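Regulatory protein of LacI family (Chloroflexus aggregans, PDB 3BBL) probably regulates transcription as a LacI-family DNA-binding protein whose periplasmic-binding-protein-like part is likely to sense a small effector molecule. Local coordinates at residues 115-120 with 126-131; 174-179 with 197-202; 181-184 with 188-191. All coordinates share one frame; numbering follows the deposited sequence.

In the fold
The three contacts illustrate how one lobe of a periplasmic-binding-protein-like fold changes its chemistry from core to margin. Interaction 1 is wholly buried and apolar, pressing helix 109-123 on strand 128-132. Interaction 2, only partly buried, joins two helices on the other face of the same sheet and mixes a close backbone approach with a methyl contact. Interaction 3, farther from the chain centre, is a loop where hydrogen bonds from an arginine to backbone carbonyls join the apolar contacts. Segment 126-131 links the set: Leu-131 touches Met-176, Thr-177 and Met-199 of interaction 2, while Arg-127 reaches Arg-188 and Thr-190 of interaction 3. Segment 181-184 of interaction 3 follows closely on segment 174-179 of interaction 2.

Interaction 1 of 3, residues 115-120 with 126-131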
ATOM      1  N   GLN A 115      -2.624 -21.849 -13.044  1.00 27.33           N
ATOM      2  CA  GLN A 115      -2.088 -22.584 -11.911  1.00 28.52           C
ATOM      3  C   GLN A 115      -3.098 -22.613 -10.762  1.00 26.64           C
ATOM      4  O   GLN A 115      -3.307 -23.648 -10.131  1.00 24.90           O
ATOM      5  CB  GLN A 115      -0.800 -21.916 -11.457  1.00 32.51           C
ATOM      6  CG  GLN A 115       0.139 -22.797 -10.677  1.00 40.29           C
ATOM      7  CD  GLN A 115       1.364 -22.034 -10.221  1.00 45.92           C
ATOM      8  OE1 GLN A 115       1.902 -21.207 -10.966  1.00 49.37           O
ATOM      9  NE2 GLN A 115       1.818 -22.307  -8.999  1.00 47.52           N
ATOM     10  N   ALA A 116      -3.728 -21.477 -10.498  1.00 23.98           N
ATOM     11  CA  ALA A 116      -4.711 -21.404  -9.430  1.00 24.03           C
ATOM     12  C   ALA A 116      -5.854 -22.367  -9.728  1.00 23.38           C
ATOM     13  O   ALA A 116      -6.250 -23.149  -8.868  1.00 23.45           O
ATOM     14  CB  ALA A 116      -5.243 -19.972  -9.287  1.00 23.15           C
ATOM     15  N   VAL A 117      -6.373 -22.320 -10.949  1.00 20.67           N
ATOM     16  CA  VAL A 117      -7.474 -23.199 -11.319  1.00 21.53           C
ATOM     17  C   VAL A 117      -7.068 -24.668 -11.278  1.00 19.67           C
ATOM     18  O   VAL A 117      -7.834 -25.505 -10.815  1.00 18.94           O
ATOM     19  CB  VAL A 117      -8.036 -22.843 -12.716  1.00 21.64           C
ATOM     20  CG1 VAL A 117      -9.183 -23.761 -13.065  1.00 24.35           C
ATOM     21  CG2 VAL A 117      -8.525 -21.413 -12.719  1.00 22.72           C
ATOM     22  N   GLU A 118      -5.863 -24.985 -11.747  1.00 20.35           N
ATOM     23  CA  GLU A 118      -5.391 -26.373 -11.723  1.00 21.43           C
ATOM     24  C   GLU A 118      -5.379 -26.877 -10.289  1.00 21.04           C
ATOM     25  O   GLU A 118      -5.718 -28.025 -10.013  1.00 19.25           O
ATOM     26  CB  GLU A 118      -3.978 -26.488 -12.302  1.00 21.94           C
ATOM     27  CG  GLU A 118      -3.900 -26.142 -13.784  1.00 29.18           C
ATOM     28  CD  GLU A 118      -2.490 -26.186 -14.324  1.00 28.47           C
ATOM     29  OE1 GLU A 118      -1.553 -25.877 -13.557  1.00 34.17           O
ATOM     30  OE2 GLU A 118      -2.321 -26.513 -15.515  1.00 30.06           O
ATOM     31  N   TYR A 119      -4.986 -26.000  -9.373  1.00 20.85           N
ATOM     32  CA  TYR A 119      -4.944 -26.351  -7.964  1.00 20.67           C
ATOM     33  C   TYR A 119      -6.349 -26.692  -7.461  1.00 19.65           C
ATOM     34  O   TYR A 119      -6.548 -27.695  -6.782  1.00 18.67           O
ATOM     35  CB  TYR A 119      -4.366 -25.202  -7.136  1.00 20.91           C
ATOM     36  CG  TYR A 119      -4.301 -25.538  -5.667  1.00 23.00           C
ATOM     37  CD1 TYR A 119      -3.249 -26.287  -5.148  1.00 24.80           C
ATOM     38  CD2 TYR A 119      -5.335 -25.176  -4.809  1.00 24.32           C
ATOM     39  CE1 TYR A 119      -3.233 -26.673  -3.809  1.00 27.00           C
ATOM     40  CE2 TYR A 119      -5.332 -25.557  -3.473  1.00 26.53           C
ATOM     41  CZ  TYR A 119      -4.282 -26.305  -2.979  1.00 28.11           C
ATOM     42  OH  TYR A 119      -4.302 -26.687  -1.654  1.00 32.92           O
ATOM     43  N   LEU A 120      -7.324 -25.851  -7.794  1.00 17.43           N
ATOM     44  CA  LEU A 120      -8.692 -26.105  -7.371  1.00 16.73           C
ATOM     45  C   LEU A 120      -9.185 -27.433  -7.965  1.00 15.84           C
ATOM     46  O   LEU A 120      -9.780 -28.243  -7.271  1.00 13.52           O
ATOM     47  CB  LEU A 120      -9.595 -24.940  -7.780  1.00 14.77           C
ATOM     48  CG  LEU A 120      -9.300 -23.644  -7.019  1.00 14.75           C
ATOM     49  CD1 LEU A 120     -10.039 -22.490  -7.675  1.00 13.10           C
ATOM     50  CD2 LEU A 120      -9.705 -23.793  -5.551  1.00 12.16           C
ATOM     51  N   ARG A 126     -15.297 -28.885  -9.321  1.00 19.68           N
ATOM     52  CA  ARG A 126     -15.754 -28.980 -10.698  1.00 23.38           C
ATOM     53  C   ARG A 126     -16.617 -27.795 -11.083  1.00 22.02           C
ATOM     54  O   ARG A 126     -16.804 -27.538 -12.262  1.00 25.66           O
ATOM     55  CB  ARG A 126     -16.510 -30.294 -10.954  1.00 26.58           C
ATOM     56  CG  ARG A 126     -15.672 -31.536 -10.748  1.00 35.32           C
ATOM     57  CD  ARG A 126     -16.368 -32.771 -11.296  1.00 44.93           C
ATOM     58  NE  ARG A 126     -16.090 -32.994 -12.716  1.00 53.89           N
ATOM     59  CZ  ARG A 126     -17.017 -33.037 -13.672  1.00 59.02           C
ATOM     60  NH1 ARG A 126     -18.301 -32.869 -13.373  1.00 61.05           N
ATOM     61  NH2 ARG A 126     -16.663 -33.249 -14.937  1.00 61.92           N
ATOM     62  N   ARG A 127     -17.195 -27.108 -10.104  1.00 21.19           N
ATOM     63  CA  ARG A 127     -18.009 -25.942 -10.414  1.00 20.35           C
ATOM     64  C   ARG A 127     -17.205 -24.752  -9.914  1.00 20.07           C
ATOM     65  O   ARG A 127     -17.301 -24.351  -8.754  1.00 20.24           O
ATOM     66  CB  ARG A 127     -19.378 -26.041  -9.733  1.00 19.80           C
ATOM     67  CG  ARG A 127     -20.222 -27.244 -10.201  1.00 21.31           C
ATOM     68  CD  ARG A 127     -21.710 -27.137  -9.856  1.00 21.60           C
ATOM     69  NE  ARG A 127     -21.979 -27.073  -8.421  1.00 23.35           N
ATOM     70  CZ  ARG A 127     -21.800 -28.074  -7.566  1.00 25.74           C
ATOM     71  NH1 ARG A 127     -21.349 -29.240  -7.985  1.00 25.69           N
ATOM     72  NH2 ARG A 127     -22.061 -27.898  -6.279  1.00 29.64           N
ATOM     73  N   ILE A 128     -16.380 -24.218 -10.806  1.00 18.82           N
ATOM     74  CA  ILE A 128     -15.511 -23.102 -10.476  1.00 17.76           C
ATOM     75  C   ILE A 128     -15.901 -21.862 -11.263  1.00 17.73           C
ATOM     76  O   ILE A 128     -15.966 -21.882 -12.485  1.00 15.54           O
ATOM     77  CB  ILE A 128     -14.038 -23.443 -10.796  1.00 17.92           C
ATOM     78  CG1 ILE A 128     -13.686 -24.806 -10.193  1.00 15.67           C
ATOM     79  CG2 ILE A 128     -13.118 -22.339 -10.273  1.00 16.02           C
ATOM     80  CD1 ILE A 128     -12.368 -25.390 -10.665  1.00 16.81           C
ATOM     81  N   ALA A 129     -16.164 -20.782 -10.546  1.00 16.76           N
ATOM     82  CA  ALA A 129     -16.552 -19.544 -11.179  1.00 15.75           C
ATOM     83  C   ALA A 129     -15.407 -18.536 -11.085  1.00 16.13           C
ATOM     84  O   ALA A 129     -14.436 -18.739 -10.338  1.00 12.90           O
ATOM     85  CB  ALA A 129     -17.801 -18.993 -10.494  1.00 15.10           C
ATOM     86  N   ILE A 130     -15.531 -17.445 -11.834  1.00 15.97           N
ATOM     87  CA  ILE A 130     -14.512 -16.408 -11.812  1.00 17.39           C
ATOM     88  C   ILE A 130     -15.098 -14.995 -11.885  1.00 18.38           C
ATOM     89  O   ILE A 130     -16.034 -14.721 -12.644  1.00 18.27           O
ATOM     90  CB  ILE A 130     -13.495 -16.611 -12.979  1.00 19.07           C
ATOM     91  CG1 ILE A 130     -12.370 -15.580 -12.882  1.00 14.81           C
ATOM     92  CG2 ILE A 130     -14.222 -16.550 -14.333  1.00 14.47           C
ATOM     93  CD1 ILE A 130     -11.283 -15.775 -13.925  1.00 14.37           C
ATOM     94  N   LEU A 131     -14.548 -14.114 -11.063  1.00 18.14           N
ATOM     95  CA  LEU A 131     -14.950 -12.720 -11.035  1.00 19.28           C
ATOM     96  C   LEU A 131     -13.897 -12.023 -11.894  1.00 19.55           C
ATOM     97  O   LEU A 131     -12.776 -11.774 -11.460  1.00 19.15           O
ATOM     98  CB  LEU A 131     -14.938 -12.205  -9.595  1.00 19.48           C
ATOM     99  CG  LEU A 131     -15.785 -13.061  -8.643  1.00 20.31           C
ATOM    100  CD1 LEU A 131     -15.894 -12.375  -7.287  1.00 20.45           C
ATOM    101  CD2 LEU A 131     -17.164 -13.291  -9.240  1.00 18.78           C
TER
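Ile-128 meets the helix with both of its branches. Its longer branch ends in CD1, which lies 4.0 Å from Leu-120 CB, close to the root of the leucine rather than its end. The shorter branch makes a second touch, Ile-128 CG2 standing 4.0 Å from Leu-120 CD1, so the two side chains are held together at two points and cross obliquely. Val-117, one helical turn earlier, adds a looser touch: its CG1 is 4.3 Å from the same Ile-128 CD1. That methyl therefore sits against two helix residues spaced three apart, which present their side chains on one flank. With CG1 of Ile-128 beside the backbone N (chi1 -49°) and the chain then running out extended, CD1 is carried forward to the helix while CG2 is left to meet the leucine methyl. No hydrogen bond crosses this contact; it is hydrocarbon against hydrocarbon, and all three residues are buried.

This is the helix-on-sheet packing of a Rossmann-like lobe, with helix 109-123 leading through a short connection into the parallel strand 128-132 beneath it. Alternation along the strand divides its side chains between two faces: Ile-128 and Ile-130 face the layer that contains helix 138-153, whereas Ala-129 and Leu-131 pack on helix 170-181.

Farther out, Leu-120 also rests on Ala-191 of the neighbouring strand, and Val-117 packs on Tyr-147, Ala-150 and Met-151 of helix 138-153. Tyr-147 also hydrogen-bonds through its OH to Ile-128 O. Within the helix, the backbone bond from Leu-120 N to Ala-116 O, 3.1 Å long, belongs to the turn from which the leucine projects. Ala-129 is tied by backbone hydrogen bonds to Ala-191 and Met-193, and Ile-130 to Tyr-162 and Leu-164.

Interaction 2 of 3, residues 174-179 with 197-202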
ATOM      1  N   ARG A 174     -18.498  -8.598  -4.072  1.00 18.88           N
ATOM      2  CA  ARG A 174     -19.544  -9.056  -3.175  1.00 19.44           C
ATOM      3  C   ARG A 174     -20.858  -9.281  -3.925  1.00 19.88           C
ATOM      4  O   ARG A 174     -21.481 -10.339  -3.806  1.00 21.24           O
ATOM      5  CB  ARG A 174     -19.745  -8.029  -2.059  1.00 20.72           C
ATOM      6  CG  ARG A 174     -20.878  -8.324  -1.101  1.00 21.20           C
ATOM      7  CD  ARG A 174     -20.948  -7.229  -0.042  1.00 24.01           C
ATOM      8  NE  ARG A 174     -22.150  -7.327   0.779  1.00 26.81           N
ATOM      9  CZ  ARG A 174     -23.363  -6.940   0.391  1.00 29.43           C
ATOM     10  NH1 ARG A 174     -23.545  -6.415  -0.815  1.00 30.95           N
ATOM     11  NH2 ARG A 174     -24.405  -7.096   1.201  1.00 30.47           N
ATOM     12  N   ALA A 175     -21.271  -8.286  -4.700  1.00 19.12           N
ATOM     13  CA  ALA A 175     -22.510  -8.368  -5.469  1.00 18.68           C
ATOM     14  C   ALA A 175     -22.522  -9.579  -6.402  1.00 18.29           C
ATOM     15  O   ALA A 175     -23.483 -10.347  -6.417  1.00 18.13           O
ATOM     16  CB  ALA A 175     -22.709  -7.085  -6.277  1.00 15.66           C
HETATM   17  N   MSE A 176     -21.457  -9.751  -7.179  1.00 19.61           N
HETATM   18  CA  MSE A 176     -21.375 -10.878  -8.104  1.00 20.82           C
HETATM   19  C   MSE A 176     -21.398 -12.209  -7.350  1.00 21.42           C
HETATM   20  O   MSE A 176     -21.995 -13.176  -7.812  1.00 21.04           O
HETATM   21  CB  MSE A 176     -20.108 -10.783  -8.959  1.00 22.58           C
HETATM   22  CG  MSE A 176     -20.053  -9.507  -9.744  1.00 26.98           C
HETATM   23 SE   MSE A 176     -18.639  -9.482 -11.169  1.00 38.53          SE
HETATM   24  CE  MSE A 176     -17.221 -10.068 -10.014  1.00 17.09           C
ATOM     25  N   THR A 177     -20.767 -12.261  -6.182  1.00 20.05           N
ATOM     26  CA  THR A 177     -20.752 -13.508  -5.428  1.00 18.89           C
ATOM     27  C   THR A 177     -22.125 -13.816  -4.829  1.00 19.35           C
ATOM     28  O   THR A 177     -22.552 -14.983  -4.797  1.00 17.76           O
ATOM     29  CB  THR A 177     -19.681 -13.494  -4.308  1.00 18.21           C
ATOM     30  OG1 THR A 177     -18.386 -13.329  -4.899  1.00 15.28           O
ATOM     31  CG2 THR A 177     -19.700 -14.811  -3.520  1.00 13.97           C
ATOM     32  N   LEU A 178     -22.814 -12.782  -4.358  1.00 18.52           N
ATOM     33  CA  LEU A 178     -24.137 -12.986  -3.792  1.00 19.52           C
ATOM     34  C   LEU A 178     -25.050 -13.515  -4.905  1.00 19.43           C
ATOM     35  O   LEU A 178     -25.910 -14.358  -4.674  1.00 19.33           O
ATOM     36  CB  LEU A 178     -24.677 -11.677  -3.198  1.00 16.54           C
ATOM     37  CG  LEU A 178     -24.060 -11.263  -1.854  1.00 19.80           C
ATOM     38  CD1 LEU A 178     -24.564  -9.888  -1.449  1.00 16.57           C
ATOM     39  CD2 LEU A 178     -24.394 -12.296  -0.787  1.00 14.14           C
ATOM     40  N   HIS A 179     -24.843 -13.028  -6.122  1.00 19.68           N
ATOM     41  CA  HIS A 179     -25.632 -13.487  -7.258  1.00 19.60           C
ATOM     42  C   HIS A 179     -25.394 -14.990  -7.438  1.00 18.82           C
ATOM     43  O   HIS A 179     -26.322 -15.749  -7.670  1.00 19.23           O
ATOM     44  CB  HIS A 179     -25.211 -12.735  -8.526  1.00 19.65           C
ATOM     45  CG  HIS A 179     -25.839 -13.264  -9.776  1.00 23.36           C
ATOM     46  ND1 HIS A 179     -27.168 -13.066 -10.084  1.00 23.90           N
ATOM     47  CD2 HIS A 179     -25.318 -13.983 -10.802  1.00 21.81           C
ATOM     48  CE1 HIS A 179     -27.438 -13.634 -11.246  1.00 21.96           C
ATOM     49  NE2 HIS A 179     -26.334 -14.197 -11.702  1.00 22.44           N
ATOM     50  N   ASP A 197      -7.377  -9.169  -5.163  1.00 24.51           N
ATOM     51  CA  ASP A 197      -7.775  -9.498  -3.804  1.00 23.22           C
ATOM     52  C   ASP A 197      -8.944  -8.686  -3.286  1.00 23.51           C
ATOM     53  O   ASP A 197      -9.718  -9.164  -2.451  1.00 23.87           O
ATOM     54  CB  ASP A 197      -6.590  -9.370  -2.851  1.00 24.76           C
ATOM     55  CG  ASP A 197      -5.495 -10.374  -3.142  1.00 23.83           C
ATOM     56  OD1 ASP A 197      -5.766 -11.403  -3.788  1.00 24.70           O
ATOM     57  OD2 ASP A 197      -4.362 -10.146  -2.703  1.00 24.39           O
ATOM     58  N   THR A 198      -9.090  -7.462  -3.773  1.00 23.94           N
ATOM     59  CA  THR A 198     -10.212  -6.638  -3.331  1.00 25.22           C
ATOM     60  C   THR A 198     -11.522  -7.363  -3.643  1.00 23.32           C
ATOM     61  O   THR A 198     -12.429  -7.403  -2.814  1.00 22.48           O
ATOM     62  CB  THR A 198     -10.215  -5.277  -4.033  1.00 26.91           C
ATOM     63  OG1 THR A 198      -8.906  -4.709  -3.950  1.00 31.21           O
ATOM     64  CG2 THR A 198     -11.198  -4.341  -3.365  1.00 27.55           C
HETATM   65  N   MSE A 199     -11.607  -7.933  -4.846  1.00 20.93           N
HETATM   66  CA  MSE A 199     -12.786  -8.677  -5.265  1.00 20.66           C
HETATM   67  C   MSE A 199     -12.972  -9.896  -4.371  1.00 20.80           C
HETATM   68  O   MSE A 199     -14.078 -10.177  -3.912  1.00 22.17           O
HETATM   69  CB  MSE A 199     -12.657  -9.116  -6.724  1.00 17.67           C
HETATM   70  CG  MSE A 199     -12.651  -7.964  -7.687  1.00 12.86           C
HETATM   71 SE   MSE A 199     -12.508  -8.731  -9.473  1.00 22.64          SE
HETATM   72  CE  MSE A 199     -14.302  -8.382 -10.106  1.00  9.56           C
ATOM     73  N   ALA A 200     -11.882 -10.614  -4.114  1.00 19.90           N
ATOM     74  CA  ALA A 200     -11.937 -11.803  -3.266  1.00 18.20           C
ATOM     75  C   ALA A 200     -12.478 -11.485  -1.866  1.00 18.87           C
ATOM     76  O   ALA A 200     -13.206 -12.288  -1.263  1.00 16.57           O
ATOM     77  CB  ALA A 200     -10.565 -12.423  -3.163  1.00 14.61           C
ATOM     78  N   ILE A 201     -12.134 -10.308  -1.353  1.00 17.06           N
ATOM     79  CA  ILE A 201     -12.602  -9.923  -0.031  1.00 18.76           C
ATOM     80  C   ILE A 201     -14.119  -9.747  -0.053  1.00 18.41           C
ATOM     81  O   ILE A 201     -14.819 -10.150   0.888  1.00 17.09           O
ATOM     82  CB  ILE A 201     -11.870  -8.647   0.460  1.00 20.24           C
ATOM     83  CG1 ILE A 201     -10.395  -8.992   0.715  1.00 19.81           C
ATOM     84  CG2 ILE A 201     -12.495  -8.128   1.747  1.00 18.84           C
ATOM     85  CD1 ILE A 201      -9.534  -7.834   1.175  1.00 20.68           C
ATOM     86  N   GLY A 202     -14.628  -9.171  -1.138  1.00 16.79           N
ATOM     87  CA  GLY A 202     -16.062  -8.994  -1.272  1.00 15.43           C
ATOM     88  C   GLY A 202     -16.736 -10.358  -1.315  1.00 15.39           C
ATOM     89  O   GLY A 202     -17.797 -10.564  -0.725  1.00 14.26           O
TER
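The carbonyl oxygen of Gly-202 is pressed by three successive carbons of Arg-174. A CA-H...O contact places Arg-174 CA 3.4 Å from Gly-202 O, with an angle of 132° at the hydrogen. Arg-174 CB follows at 3.5 Å from Gly-202 O, and CG stands a little farther off. These two residues bring together helices 170-181 and 197-209, which flank strand 191-194 in sequence and lie on one face of the parallel sheet, an arrangement proper to the Rossmann-like lobes of periplasmic-binding-protein folds.

The absence of a side chain is what permits so near an approach. The alpha carbons, Arg-174 CA and Gly-202 CA, are 4.0 Å apart, and a beta carbon built on the glycine would clash with the backbone N of Arg-174.

Beyond CG the arginine leads away from segment 197-202. CG is anti to the backbone N (chi1 176°) and the chain runs extended to NE, carrying the charge to Glu-209 at the far end of helix 197-209, where NE makes a salt bridge with OE2. One face of the guanidinium lies under Leu-178, whose CD1 sits 3.6 Å above the plane, over its centre. This aliphatic cover and the carboxylate together limit how the flat group can turn.

Elsewhere, two selenomethionines, standing in for methionine, meet across the contact. Both pack on Leu-131 of strand 128-132, and Met-199 also reaches Trp-133. Farther round helix 197-209, Ile-201 meets Met-228 of the second subunit. Each selenomethionine bends at its last torsion, and this turns the terminal methyls together: Met-176 CE approaches Met-199 CE to 3.4 Å, tight enough for the exact methyl positions to be somewhat doubtful.

Interaction 3 of 3, residues 181-184 with 188-191; sequences LDLS and RPTA
Arg-188 folds back over the chain that precedes it, and its guanidinium is turned so that Leu-183 O comes in at the edge while Ser-184 C lies above one face, offset toward the rim. NH2 donates to Leu-183 O at 2.9 Å, in the carbonyl plane but 24° out of the guanidinium plane. A weak second bond joins NE to the same oxygen, so one carbonyl takes two N-H groups. The bend at chi3 (-51°) swings the head back to this acceptor. Nearer the backbone of Arg-188, Leu-181 CD2 packs 4.0 Å from Arg-188 CD, methyl against methylene, and Leu-183 CD1 reaches the Pro-189 ring at CD, 4.2 Å away. With an alanine in place of Arg-188, Leu-183 O is likely to be left without its two side-chain donors, one of them weak, and Leu-181 CD2 without its aliphatic neighbour.

The backbone bond from Arg-188 N to Ser-184 O, 2.8 Å long, closes a five-residue turn of the alpha-turn kind. The turn lies in the connection from helix 170-181 to strand 191-194, the returning half of a beta-alpha-beta crossover in a Rossmann-like lobe.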
ATOM      1  N   LEU A 181     -24.256 -17.099  -5.096  1.00 18.39           N
ATOM      2  CA  LEU A 181     -24.725 -17.821  -3.924  1.00 19.08           C
ATOM      3  C   LEU A 181     -26.255 -17.921  -3.910  1.00 20.60           C
ATOM      4  O   LEU A 181     -26.825 -18.677  -3.121  1.00 21.15           O
ATOM      5  CB  LEU A 181     -24.211 -17.152  -2.644  1.00 17.85           C
ATOM      6  CG  LEU A 181     -22.678 -17.154  -2.508  1.00 19.27           C
ATOM      7  CD1 LEU A 181     -22.259 -16.608  -1.156  1.00 17.82           C
ATOM      8  CD2 LEU A 181     -22.148 -18.566  -2.680  1.00 19.63           C
ATOM      9  N   ASP A 182     -26.915 -17.152  -4.775  1.00 21.56           N
ATOM     10  CA  ASP A 182     -28.374 -17.202  -4.881  1.00 23.56           C
ATOM     11  C   ASP A 182     -28.760 -18.520  -5.552  1.00 23.50           C
ATOM     12  O   ASP A 182     -29.932 -18.919  -5.525  1.00 24.96           O
ATOM     13  CB  ASP A 182     -28.938 -16.050  -5.729  1.00 26.54           C
ATOM     14  CG  ASP A 182     -29.055 -14.741  -4.958  1.00 31.33           C
ATOM     15  OD1 ASP A 182     -29.271 -14.775  -3.731  1.00 34.24           O
ATOM     16  OD2 ASP A 182     -28.952 -13.666  -5.587  1.00 34.22           O
ATOM     17  N   LEU A 183     -27.783 -19.175  -6.181  1.00 20.65           N
ATOM     18  CA  LEU A 183     -28.043 -20.450  -6.839  1.00 20.31           C
ATOM     19  C   LEU A 183     -28.186 -21.513  -5.762  1.00 20.68           C
ATOM     20  O   LEU A 183     -27.612 -21.384  -4.681  1.00 19.58           O
ATOM     21  CB  LEU A 183     -26.897 -20.820  -7.777  1.00 16.15           C
ATOM     22  CG  LEU A 183     -26.669 -19.891  -8.973  1.00 18.47           C
ATOM     23  CD1 LEU A 183     -25.330 -20.218  -9.625  1.00 18.06           C
ATOM     24  CD2 LEU A 183     -27.809 -20.029  -9.972  1.00 16.50           C
ATOM     25  N   SER A 184     -28.964 -22.551  -6.052  1.00 20.88           N
ATOM     26  CA  SER A 184     -29.176 -23.645  -5.110  1.00 19.37           C
ATOM     27  C   SER A 184     -27.860 -24.404  -4.896  1.00 18.33           C
ATOM     28  O   SER A 184     -26.910 -24.223  -5.638  1.00 18.74           O
ATOM     29  CB  SER A 184     -30.210 -24.604  -5.678  1.00 18.68           C
ATOM     30  OG  SER A 184     -29.648 -25.328  -6.756  1.00 21.24           O
ATOM     31  N   ARG A 188     -24.782 -24.059  -7.424  1.00 22.73           N
ATOM     32  CA  ARG A 188     -23.827 -23.111  -6.878  1.00 22.90           C
ATOM     33  C   ARG A 188     -22.371 -23.547  -7.069  1.00 21.76           C
ATOM     34  O   ARG A 188     -22.049 -24.723  -6.933  1.00 21.84           O
ATOM     35  CB  ARG A 188     -24.142 -22.937  -5.395  1.00 22.55           C
ATOM     36  CG  ARG A 188     -23.153 -22.146  -4.588  1.00 25.84           C
ATOM     37  CD  ARG A 188     -23.529 -22.295  -3.130  1.00 27.92           C
ATOM     38  NE  ARG A 188     -24.948 -21.994  -2.943  1.00 29.79           N
ATOM     39  CZ  ARG A 188     -25.709 -22.528  -1.993  1.00 30.44           C
ATOM     40  NH1 ARG A 188     -25.181 -23.394  -1.132  1.00 27.20           N
ATOM     41  NH2 ARG A 188     -27.001 -22.212  -1.925  1.00 26.62           N
ATOM     42  N   PRO A 189     -21.478 -22.604  -7.409  1.00 20.65           N
ATOM     43  CA  PRO A 189     -20.073 -22.999  -7.583  1.00 18.83           C
ATOM     44  C   PRO A 189     -19.455 -23.316  -6.223  1.00 16.26           C
ATOM     45  O   PRO A 189     -19.869 -22.772  -5.204  1.00 13.46           O
ATOM     46  CB  PRO A 189     -19.434 -21.768  -8.229  1.00 19.41           C
ATOM     47  CG  PRO A 189     -20.259 -20.637  -7.703  1.00 20.05           C
ATOM     48  CD  PRO A 189     -21.679 -21.186  -7.762  1.00 20.51           C
ATOM     49  N   THR A 190     -18.482 -24.216  -6.212  1.00 14.80           N
ATOM     50  CA  THR A 190     -17.818 -24.587  -4.979  1.00 15.47           C
ATOM     51  C   THR A 190     -16.501 -23.830  -4.825  1.00 15.46           C
ATOM     52  O   THR A 190     -15.877 -23.850  -3.771  1.00 17.70           O
ATOM     53  CB  THR A 190     -17.533 -26.084  -4.934  1.00 15.35           C
ATOM     54  OG1 THR A 190     -16.685 -26.425  -6.030  1.00 15.83           O
ATOM     55  CG2 THR A 190     -18.817 -26.875  -5.009  1.00 15.02           C
ATOM     56  N   ALA A 191     -16.078 -23.160  -5.886  1.00 14.16           N
ATOM     57  CA  ALA A 191     -14.853 -22.393  -5.835  1.00 15.80           C
ATOM     58  C   ALA A 191     -14.944 -21.153  -6.724  1.00 16.64           C
ATOM     59  O   ALA A 191     -15.561 -21.172  -7.790  1.00 14.78           O
ATOM     60  CB  ALA A 191     -13.666 -23.262  -6.238  1.00 14.43           C
TER